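Local coordinates for protein bile salt hydrolase/transferase (Clostridium perfringens, PDB 2BJF) that hydrolyses the amide bond of glycine- and taurine-conjugated bile salts, releasing free bile acids, and also acts as a bile acid amine acyltransferase, at residues L106-L110 / A111-S115. Sequence-based numbering, arbitrary orientation.
Sequences LLWVL and ANFSS
The C-terminal part of helix 105-112 in this Ntn-hydrolase fold is tied to the residues that follow it by Asn112 and Phe113, which fold back onto Trp108. Two i to i+4 backbone bonds link the segments: Ala111 N to Leu107 O at 2.8 Å and, longer, Phe113 N to Val109 O at 3.3 Å. Between them the side chain of Asn112 takes over the carbonyl of Trp108. Its ND2 lies 2.9 Å from Trp108 O, in the carbonyl plane and on a lone pair, with an N-H...O angle of 148°. The same ND2 rests 3.4 Å from Trp108 CD1, the amide plane turned 62° from that of the indole. With CG of Trp108 anti to the backbone nitrogen (chi1 174°), the indole swings across the flank of the helix, so that its six-membered ring meets Phe113. There the two rings form a T-shaped pair, centroids 4.9 Å apart: Phe113 turns its edge to one face of the six-membered ring, Phe113 CE2 standing 3.6 Å from Trp108 CH2. Asn112 CB sits over the centre of one face of the phenyl ring. Helix 116-123 packs against this aromatic pair through Leu123, Val119 and Ala122, and Asn72 ND2 bonds to Leu110 O. A side-chain amide thus satisfies a backbone carbonyl, while the aromatic pair joins this part of the chain to helix 116-123.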
# COMPACT_ATOMS: atom_id res chain seq x y z
N LEU A 106 -9.41 26.08 24.25
CA LEU A 106 -10.15 24.93 24.76
C LEU A 106 -10.99 25.32 25.98
O LEU A 106 -12.19 25.02 26.04
CB LEU A 106 -9.21 23.77 25.08
CG LEU A 106 -9.79 22.36 24.97
CD1 LEU A 106 -8.70 21.35 24.71
CD2 LEU A 106 -10.60 21.97 26.20
N LEU A 107 -10.37 26.00 26.94
CA LEU A 107 -11.07 26.47 28.13
C LEU A 107 -12.16 27.49 27.78
O LEU A 107 -13.23 27.48 28.39
CB LEU A 107 -10.08 27.06 29.15
CG LEU A 107 -10.64 27.60 30.48
CD1 LEU A 107 -11.41 26.53 31.25
CD2 LEU A 107 -9.51 28.17 31.33
N TRP A 108 -11.89 28.36 26.81
CA TRP A 108 -12.86 29.35 26.35
C TRP A 108 -14.14 28.69 25.83
O TRP A 108 -15.25 29.16 26.10
CB TRP A 108 -12.24 30.26 25.28
CG TRP A 108 -13.21 31.23 24.65
CD1 TRP A 108 -13.59 32.45 25.13
CD2 TRP A 108 -13.91 31.05 23.41
NE1 TRP A 108 -14.49 33.04 24.27
CE2 TRP A 108 -14.71 32.21 23.21
CE3 TRP A 108 -13.96 30.03 22.45
CZ2 TRP A 108 -15.53 32.37 22.09
CZ3 TRP A 108 -14.78 30.19 21.34
CH2 TRP A 108 -15.55 31.35 21.17
N VAL A 109 -13.98 27.59 25.10
CA VAL A 109 -15.12 26.82 24.59
C VAL A 109 -15.93 26.21 25.73
O VAL A 109 -17.15 26.39 25.80
CB VAL A 109 -14.67 25.72 23.59
CG1 VAL A 109 -15.83 24.79 23.24
CG2 VAL A 109 -14.09 26.33 22.33
N LEU A 110 -15.25 25.50 26.62
CA LEU A 110 -15.91 24.74 27.68
C LEU A 110 -16.51 25.60 28.78
O LEU A 110 -17.57 25.28 29.31
CB LEU A 110 -14.95 23.71 28.29
CG LEU A 110 -14.40 22.63 27.36
CD1 LEU A 110 -13.53 21.69 28.15
CD2 LEU A 110 -15.53 21.86 26.66
N ALA A 111 -15.84 26.69 29.11
CA ALA A 111 -16.29 27.56 30.20
C ALA A 111 -17.52 28.38 29.84
O ALA A 111 -18.30 28.75 30.72
CB ALA A 111 -15.16 28.48 30.65
N ASN A 112 -17.71 28.64 28.55
CA ASN A 112 -18.71 29.62 28.11
C ASN A 112 -19.98 29.09 27.45
O ASN A 112 -21.03 29.73 27.52
CB ASN A 112 -18.05 30.65 27.18
CG ASN A 112 -17.11 31.59 27.92
OD1 ASN A 112 -17.52 32.31 28.83
ND2 ASN A 112 -15.85 31.60 27.51
N PHE A 113 -19.88 27.92 26.81
CA PHE A 113 -20.97 27.44 25.95
C PHE A 113 -21.49 26.06 26.35
O PHE A 113 -20.76 25.25 26.93
CB PHE A 113 -20.52 27.46 24.49
CG PHE A 113 -19.87 28.75 24.08
CD1 PHE A 113 -20.63 29.90 23.89
CD2 PHE A 113 -18.49 28.83 23.90
CE1 PHE A 113 -20.03 31.10 23.53
CE2 PHE A 113 -17.88 30.03 23.53
CZ PHE A 113 -18.66 31.17 23.35
N SER A 114 -22.75 25.79 26.03
CA SER A 114 -23.43 24.56 26.44
C SER A 114 -23.62 23.55 25.31
O SER A 114 -23.95 22.39 25.56
CB SER A 114 -24.78 24.89 27.09
OG SER A 114 -25.66 25.47 26.15
N SER A 115 -23.43 23.99 24.07
CA SER A 115 -23.68 23.13 22.90
C SER A 115 -22.78 23.47 21.72
O SER A 115 -22.19 24.56 21.66
CB SER A 115 -25.14 23.23 22.47
OG SER A 115 -25.43 24.52 21.94